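Local coordinates for protein acyl-ACP thioesterase (Bacteroides thetaiotaomicron, PDB 2ESS) that probably hydrolyses fatty acyl chains from acyl carrier protein in fatty acid biosynthesis, and carries bound calcium in the crystal, at residues A[33-38]-A[95-100]; A[9-14]-A[40-45]. All blocks are in the same frame, centred on the assembly; numbering follows the deposited sequence. Where two conformers were deposited one is given.

Both contacts are made by one helix, 28-45, against one antiparallel sheet, and they lie about 8 Å apart, centre to centre. Interaction 1 sets the helix's middle turns on strand 92-100; interaction 2 sets its C-terminal end against strand 9-14, the outermost strand at that side of the sheet within the chain. Along the chain the order is 9-14, 33-38, 40-45, 95-100, so the two pairings cross. They also touch: R95 NH2 probably hydrogen-bonds H42 ND1 at 3.0 Å, and C38 packs on Y11 and F13. Strand 78-88 runs between the two strands, so the helix spans the sheet from its edge inward, within the HotDog-type N-terminal domain.

Interaction 1. Residues A[33-38]-A[95-100]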
ATOM      1  N   ASN A  33       5.958   4.149  -4.733  1.00 35.49           N
ATOM      2  CA  ASN A  33       5.833   2.691  -4.971  1.00 35.20           C
ATOM      3  C   ASN A  33       5.762   2.383  -6.477  1.00 34.17           C
ATOM      4  O   ASN A  33       6.544   1.548  -6.988  1.00 34.44           O
ATOM      5  CB  ASN A  33       4.629   2.076  -4.235  1.00 36.59           C
ATOM      6  CG  ASN A  33       4.559   0.522  -4.399  1.00 40.46           C
ATOM      7  OD1 ASN A  33       5.491  -0.168  -4.064  1.00 46.43           O
ATOM      8  ND2 ASN A  33       3.486   0.022  -4.970  1.00 50.99           N
ATOM      9  N   HIS A  34       4.878   3.075  -7.196  1.00 33.34           N
ATOM     10  CA  HIS A  34       4.768   2.876  -8.647  1.00 32.84           C
ATOM     11  C   HIS A  34       6.085   3.200  -9.392  1.00 32.46           C
ATOM     12  O   HIS A  34       6.513   2.447 -10.280  1.00 35.54           O
ATOM     13  CB  HIS A  34       3.613   3.699  -9.218  1.00 32.15           C
ATOM     14  CG  HIS A  34       2.258   3.172  -8.825  1.00 33.49           C
ATOM     15  ND1 HIS A  34       1.944   1.836  -8.870  1.00 49.83           N
ATOM     16  CD2 HIS A  34       1.136   3.805  -8.419  1.00 49.53           C
ATOM     17  CE1 HIS A  34       0.687   1.663  -8.500  1.00 48.74           C
ATOM     18  NE2 HIS A  34       0.171   2.844  -8.229  1.00 43.15           N
ATOM     19  N   LEU A  35       6.690   4.335  -9.074  1.00 33.77           N
ATOM     20  CA  LEU A  35       7.966   4.743  -9.717  1.00 31.07           C
ATOM     21  C   LEU A  35       9.026   3.673  -9.515  1.00 31.50           C
ATOM     22  O   LEU A  35       9.634   3.229 -10.471  1.00 33.21           O
ATOM     23  CB  LEU A  35       8.444   6.109  -9.209  1.00 31.92           C
ATOM     24  CG  LEU A  35       7.473   7.294  -9.374  1.00 29.84           C
ATOM     25  CD1 LEU A  35       8.095   8.567  -8.753  1.00 30.95           C
ATOM     26  CD2 LEU A  35       7.013   7.531 -10.840  1.00 32.73           C
ATOM     27  N   LEU A  36       9.241   3.228  -8.271  1.00 31.15           N
ATOM     28  CA  LEU A  36      10.278   2.245  -7.979  1.00 33.38           C
ATOM     29  C   LEU A  36       9.997   0.883  -8.610  1.00 32.49           C
ATOM     30  O   LEU A  36      10.895   0.248  -9.142  1.00 32.26           O
ATOM     31  CB  LEU A  36      10.499   2.147  -6.461  1.00 35.53           C
ATOM     32  CG  LEU A  36      10.933   3.473  -5.810  1.00 37.85           C
ATOM     33  CD1 LEU A  36      11.233   3.308  -4.279  1.00 35.57           C
ATOM     34  CD2 LEU A  36      12.153   4.060  -6.549  1.00 39.38           C
ATOM     35  N   ASN A  37       8.742   0.450  -8.603  1.00 33.03           N
ATOM     36  CA  ASN A  37       8.366  -0.782  -9.302  1.00 33.01           C
ATOM     37  C   ASN A  37       8.606  -0.652 -10.799  1.00 34.38           C
ATOM     38  O   ASN A  37       9.003  -1.635 -11.447  1.00 37.88           O
ATOM     39  CB  ASN A  37       6.887  -1.132  -9.073  1.00 32.69           C
ATOM     40  CG  ASN A  37       6.611  -1.689  -7.660  1.00 39.78           C
ATOM     41  OD1 ASN A  37       7.480  -2.249  -7.023  1.00 40.43           O
ATOM     42  ND2 ASN A  37       5.372  -1.552  -7.205  1.00 37.46           N
ATOM     43  N   CYS A  38       8.336   0.528 -11.364  1.00 31.52           N
ATOM     44  CA  CYS A  38       8.515   0.735 -12.823  1.00 29.74           C
ATOM     45  C   CYS A  38      10.010   0.684 -13.249  1.00 31.70           C
ATOM     46  O   CYS A  38      10.373   0.112 -14.299  1.00 33.13           O
ATOM     47  CB  CYS A  38       7.857   2.043 -13.319  1.00 30.30           C
ATOM     48  SG  CYS A  38       6.064   1.921 -13.353  1.00 37.89           S
ATOM     49  N   ARG A  95      18.086   7.583 -13.083  1.00 32.12           N
ATOM     50  CA  ARG A  95      16.887   7.118 -13.732  1.00 31.68           C
ATOM     51  C   ARG A  95      15.776   8.158 -13.532  1.00 32.88           C
ATOM     52  O   ARG A  95      15.503   8.582 -12.402  1.00 35.90           O
ATOM     53  CB  ARG A  95      16.412   5.817 -13.139  1.00 33.32           C
ATOM     54  CG  ARG A  95      14.989   5.491 -13.595  1.00 35.10           C
ATOM     55  CD  ARG A  95      14.519   4.135 -13.240  1.00 37.23           C
ATOM     56  NE  ARG A  95      15.201   3.001 -13.879  1.00 31.46           N
ATOM     57  CZ  ARG A  95      15.007   2.556 -15.106  1.00 32.24           C
ATOM     58  NH1 ARG A  95      14.265   3.218 -15.976  1.00 29.68           N
ATOM     59  NH2 ARG A  95      15.658   1.471 -15.504  1.00 30.30           N
ATOM     60  N   ASN A  96      15.140   8.551 -14.633  1.00 30.92           N
ATOM     61  CA  ASN A  96      14.123   9.613 -14.626  1.00 33.05           C
ATOM     62  C   ASN A  96      12.786   9.057 -14.981  1.00 31.00           C
ATOM     63  O   ASN A  96      12.674   7.904 -15.480  1.00 29.67           O
ATOM     64  CB  ASN A  96      14.530  10.744 -15.553  1.00 35.04           C
ATOM     65  CG  ASN A  96      15.779  11.460 -15.058  1.00 37.66           C
ATOM     66  OD1 ASN A  96      16.216  11.276 -13.909  1.00 41.43           O
ATOM     67  ND2 ASN A  96      16.378  12.228 -15.926  1.00 33.56           N
ATOM     68  N   PHE A  97      11.775   9.841 -14.654  1.00 32.63           N
ATOM     69  CA  PHE A  97      10.365   9.441 -14.789  1.00 30.77           C
ATOM     70  C   PHE A  97       9.507  10.621 -15.252  1.00 30.90           C
ATOM     71  O   PHE A  97       9.810  11.796 -14.964  1.00 28.46           O
ATOM     72  CB  PHE A  97       9.760   8.965 -13.461  1.00 28.65           C
ATOM     73  CG  PHE A  97      10.508   7.886 -12.793  1.00 31.21           C
ATOM     74  CD1 PHE A  97      11.540   8.190 -11.924  1.00 31.82           C
ATOM     75  CD2 PHE A  97      10.153   6.551 -12.990  1.00 33.54           C
ATOM     76  CE1 PHE A  97      12.223   7.176 -11.273  1.00 39.89           C
ATOM     77  CE2 PHE A  97      10.827   5.551 -12.358  1.00 36.37           C
ATOM     78  CZ  PHE A  97      11.878   5.855 -11.508  1.00 34.08           C
ATOM     79  N   ALA A  98       8.446  10.294 -15.982  1.00 30.79           N
ATOM     80  CA  ALA A  98       7.368  11.242 -16.274  1.00 31.93           C
ATOM     81  C   ALA A  98       6.062  10.573 -15.820  1.00 32.34           C
ATOM     82  O   ALA A  98       5.897   9.352 -15.891  1.00 32.76           O
ATOM     83  CB  ALA A  98       7.331  11.588 -17.755  1.00 32.26           C
ATOM     84  N   VAL A  99       5.156  11.356 -15.268  1.00 34.33           N
ATOM     85  CA  VAL A  99       3.817  10.861 -14.912  1.00 32.83           C
ATOM     86  C   VAL A  99       2.808  11.518 -15.836  1.00 31.98           C
ATOM     87  O   VAL A  99       2.818  12.751 -16.014  1.00 31.22           O
ATOM     88  CB  VAL A  99       3.494  11.201 -13.431  1.00 34.32           C
ATOM     89  CG1 VAL A  99       2.105  10.651 -13.025  1.00 32.12           C
ATOM     90  CG2 VAL A  99       4.631  10.637 -12.535  1.00 39.46           C
ATOM     91  N   ILE A 100       1.921  10.701 -16.408  1.00 33.38           N
ATOM     92  CA  ILE A 100       1.018  11.143 -17.452  1.00 32.81           C
ATOM     93  C   ILE A 100      -0.397  10.887 -16.984  1.00 32.95           C
ATOM     94  O   ILE A 100      -0.711   9.796 -16.515  1.00 34.29           O
ATOM     95  CB  ILE A 100       1.281  10.438 -18.806  1.00 32.09           C
ATOM     96  CG1 ILE A 100       2.695  10.746 -19.314  1.00 41.55           C
ATOM     97  CG2 ILE A 100       0.330  10.935 -19.861  1.00 32.59           C
ATOM     98  CD1 ILE A 100       3.736   9.877 -18.757  1.00 51.51           C
TER
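L35 and F97 both set CG beside the backbone N and anti to the carbonyl carbon (chi1 -57° and -54°), and from helix and strand the two side chains thus run into each other, crossing at a slant. The leucine comes in over one face of the phenyl ring: its CB stands 4.1 Å from the F97 ring centroid, 14° off the ring normal, a CH-pi contact displaced toward the rim on the CE2 and CZ side. L35 CD2 stays on that same side of the ring plane but lies beyond the rim at the CG-CD2 bond, 3.9 Å from F97 CD2. That methyl also touches V99 two residues on, with V99 CG2 4.3 Å from L35 CD2. The ring pushes on far enough to meet the helix backbone, where F97 CE2 lies 3.2 Å from L35 O.

No hydrogen bond joins the segments; this is apolar packing, and all three touching residues are buried. F97 also packs on T83, A110 and S112 of the neighbouring strands and on A39 one turn along the helix, so the ring fills the layer between helix and sheet. An alanine at F97 would lose the ring and is likely to open a gap beneath the helix, leaving L35 CB without the face it covers. On its far side the helix meets the second subunit, whose E16 accepts a hydrogen bond from N33 ND2. A long helix laid across a curved antiparallel sheet is the hallmark of the hot-dog fold, and L35 on F97 is one of the apolar contacts between the two here.

Interaction 2. Residues A[9-14]-A[40-45]; sequences GTYQFV and GFHASD
Strand 9-14 and the end of helix 28-45 run at 133° to each other, their axes 9.0 Å apart at closest, with G9 and H42 the nearest pair by CA. Y11 bridges the interval. F41 CD2 lies over one face of the Y11 ring, toward the rim, while F41 CB, on the same side of the plane, stands beyond the rim near CE1 and CZ, 3.9 Å from Y11 CE1. The two rings are tilted at 59°, an oblique pair. Beyond them the phenol oxygen meets the next helix residue, Y11 OH lying 3.3 Å from H42 CA. In this hot-dog domain the contact ties the end of the central helix to the outermost strand at this side of the chain's sheet, paired with strand 78-88. A water carries the polar link: it stands 2.5 Å from Y11 OH and donates to D45 OD2 at 2.7 Å. The H42 side chain, with CG anti to the backbone N (chi1 -179°), crosses that of Y11 at about a right angle, with the phenol oxygen at the edge of the imidazole, and brings its CD2 to 3.3 Å from G9 N. NE2 hydrogen-bonds K7 O just ahead of the strand and ND1 has R95 as its probable partner, which would fix the rotation of the ring.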
ATOM      1  N   GLY A   9      10.305   2.873 -21.020  1.00 31.68           N
ATOM      2  CA  GLY A   9       9.265   1.984 -20.596  1.00 33.30           C
ATOM      3  C   GLY A   9       8.053   2.793 -20.163  1.00 33.19           C
ATOM      4  O   GLY A   9       8.187   3.762 -19.414  1.00 32.35           O
ATOM      5  N   THR A  10       6.874   2.354 -20.577  1.00 32.97           N
ATOM      6  CA  THR A  10       5.595   2.994 -20.220  1.00 32.72           C
ATOM      7  C   THR A  10       4.643   2.005 -19.557  1.00 33.50           C
ATOM      8  O   THR A  10       4.392   0.943 -20.084  1.00 32.59           O
ATOM      9  CB  THR A  10       4.866   3.582 -21.488  1.00 34.60           C
ATOM     10  OG1 THR A  10       5.784   4.377 -22.256  1.00 37.43           O
ATOM     11  CG2 THR A  10       3.614   4.411 -21.079  1.00 33.67           C
ATOM     12  N   TYR A  11       4.100   2.368 -18.403  1.00 35.27           N
ATOM     13  CA  TYR A  11       3.335   1.454 -17.566  1.00 34.77           C
ATOM     14  C   TYR A  11       2.036   2.119 -17.179  1.00 35.01           C
ATOM     15  O   TYR A  11       2.033   3.291 -16.855  1.00 33.35           O
ATOM     16  CB  TYR A  11       4.166   1.048 -16.339  1.00 35.29           C
ATOM     17  CG  TYR A  11       5.512   0.508 -16.775  1.00 31.30           C
ATOM     18  CD1 TYR A  11       5.647  -0.763 -17.308  1.00 35.28           C
ATOM     19  CD2 TYR A  11       6.639   1.322 -16.756  1.00 27.73           C
ATOM     20  CE1 TYR A  11       6.876  -1.215 -17.758  1.00 37.06           C
ATOM     21  CE2 TYR A  11       7.878   0.867 -17.207  1.00 39.51           C
ATOM     22  CZ  TYR A  11       7.996  -0.392 -17.697  1.00 38.96           C
ATOM     23  OH  TYR A  11       9.243  -0.794 -18.138  1.00 34.84           O
ATOM     24  N   GLN A  12       0.949   1.363 -17.281  1.00 34.15           N
ATOM     25  CA  GLN A  12      -0.414   1.842 -17.054  1.00 35.61           C
ATOM     26  C   GLN A  12      -0.960   1.473 -15.682  1.00 36.70           C
ATOM     27  O   GLN A  12      -0.817   0.344 -15.208  1.00 37.31           O
ATOM     28  CB  GLN A  12      -1.372   1.244 -18.096  1.00 37.19           C
ATOM     29  CG  GLN A  12      -1.023   1.526 -19.536  1.00 43.24           C
ATOM     30  CD  GLN A  12      -1.044   2.997 -19.827  1.00 47.02           C
ATOM     31  OE1 GLN A  12      -1.913   3.723 -19.333  1.00 53.30           O
ATOM     32  NE2 GLN A  12      -0.065   3.463 -20.604  1.00 46.79           N
ATOM     33  N   PHE A  13      -1.601   2.437 -15.039  1.00 35.16           N
ATOM     34  CA  PHE A  13      -2.197   2.240 -13.721  1.00 34.39           C
ATOM     35  C   PHE A  13      -3.588   2.860 -13.606  1.00 33.21           C
ATOM     36  O   PHE A  13      -3.996   3.660 -14.433  1.00 32.17           O
ATOM     37  CB  PHE A  13      -1.297   2.850 -12.667  1.00 33.26           C
ATOM     38  CG  PHE A  13       0.074   2.307 -12.676  1.00 33.18           C
ATOM     39  CD1 PHE A  13       0.318   1.046 -12.160  1.00 39.99           C
ATOM     40  CD2 PHE A  13       1.122   3.018 -13.243  1.00 31.04           C
ATOM     41  CE1 PHE A  13       1.601   0.511 -12.189  1.00 43.60           C
ATOM     42  CE2 PHE A  13       2.418   2.495 -13.255  1.00 36.00           C
ATOM     43  CZ  PHE A  13       2.656   1.249 -12.732  1.00 40.17           C
ATOM     44  N   VAL A  14      -4.297   2.468 -12.562  1.00 34.59           N
ATOM     45  CA  VAL A  14      -5.525   3.150 -12.143  1.00 36.35           C
ATOM     46  C   VAL A  14      -5.362   3.518 -10.670  1.00 38.18           C
ATOM     47  O   VAL A  14      -4.896   2.681  -9.883  1.00 39.85           O
ATOM     48  CB  VAL A  14      -6.747   2.231 -12.301  1.00 38.23           C
ATOM     49  CG1 VAL A  14      -8.022   2.948 -11.841  1.00 36.45           C
ATOM     50  CG2 VAL A  14      -6.885   1.770 -13.743  1.00 38.89           C
ATOM     51  N   GLY A  40      12.227  -1.065 -11.700  1.00 34.09           N
ATOM     52  CA  GLY A  40      12.449  -2.476 -11.662  1.00 35.80           C
ATOM     53  C   GLY A  40      11.931  -3.221 -12.875  1.00 37.06           C
ATOM     54  O   GLY A  40      12.649  -4.044 -13.381  1.00 36.30           O
ATOM     55  N   PHE A  41      10.716  -2.925 -13.356  1.00 34.99           N
ATOM     56  CA  PHE A  41      10.197  -3.589 -14.562  1.00 39.12           C
ATOM     57  C   PHE A  41      11.127  -3.300 -15.759  1.00 35.06           C
ATOM     58  O   PHE A  41      11.428  -4.178 -16.590  1.00 33.46           O
ATOM     59  CB  PHE A  41       8.794  -3.116 -14.996  1.00 41.05           C
ATOM     60  CG  PHE A  41       7.703  -3.204 -13.923  1.00 46.46           C
ATOM     61  CD1 PHE A  41       7.639  -4.262 -13.020  1.00 48.60           C
ATOM     62  CD2 PHE A  41       6.691  -2.217 -13.878  1.00 51.63           C
ATOM     63  CE1 PHE A  41       6.598  -4.312 -12.040  1.00 50.93           C
ATOM     64  CE2 PHE A  41       5.658  -2.254 -12.917  1.00 48.42           C
ATOM     65  CZ  PHE A  41       5.611  -3.303 -11.996  1.00 48.09           C
ATOM     66  N   HIS A  42      11.533  -2.055 -15.842  1.00 33.60           N
ATOM     67  CA  HIS A  42      12.265  -1.532 -16.996  1.00 32.10           C
ATOM     68  C   HIS A  42      13.658  -2.176 -17.017  1.00 31.63           C
ATOM     69  O   HIS A  42      14.043  -2.739 -18.028  1.00 30.22           O
ATOM     70  CB  HIS A  42      12.322  -0.006 -16.936  1.00 33.76           C
ATOM     71  CG  HIS A  42      13.024   0.631 -18.089  1.00 35.85           C
ATOM     72  ND1 HIS A  42      14.384   0.842 -18.107  1.00 32.08           N
ATOM     73  CD2 HIS A  42      12.550   1.113 -19.269  1.00 36.64           C
ATOM     74  CE1 HIS A  42      14.720   1.410 -19.261  1.00 30.54           C
ATOM     75  NE2 HIS A  42      13.625   1.586 -19.981  1.00 37.34           N
ATOM     76  N   ALA A  43      14.350  -2.149 -15.883  1.00 30.87           N
ATOM     77  CA  ALA A  43      15.675  -2.751 -15.741  1.00 33.21           C
ATOM     78  C   ALA A  43      15.630  -4.261 -15.962  1.00 33.67           C
ATOM     79  O   ALA A  43      16.471  -4.790 -16.661  1.00 31.20           O
ATOM     80  CB  ALA A  43      16.306  -2.462 -14.346  1.00 31.81           C
ATOM     81  N   SER A  44      14.654  -4.940 -15.362  1.00 33.40           N
ATOM     82  CA  SER A  44      14.627  -6.398 -15.409  0.50 33.81           C
ATOM     83  C   SER A  44      14.330  -6.887 -16.805  1.00 34.06           C
ATOM     84  O   SER A  44      14.974  -7.812 -17.289  1.00 35.39           O
ATOM     85  CB  SER A  44      13.638  -6.994 -14.399  0.50 35.17           C
ATOM     86  OG  SER A  44      12.369  -6.404 -14.524  0.50 35.95           O
ATOM     87  N   ASP A  45      13.401  -6.237 -17.466  1.00 31.51           N
ATOM     88  CA  ASP A  45      13.086  -6.615 -18.818  1.00 35.81           C
ATOM     89  C   ASP A  45      14.276  -6.450 -19.740  1.00 33.18           C
ATOM     90  O   ASP A  45      14.301  -7.063 -20.779  1.00 31.92           O
ATOM     91  CB  ASP A  45      11.902  -5.806 -19.353  1.00 35.22           C
ATOM     92  CG  ASP A  45      10.556  -6.218 -18.710  1.00 51.26           C
ATOM     93  OD1 ASP A  45      10.488  -7.259 -17.995  1.00 58.36           O
ATOM     94  OD2 ASP A  45       9.568  -5.476 -18.905  1.00 61.06           O
TER
HETATM   95  O   HOH W   1       9.583  -2.839 -19.545  1.00 33.87           O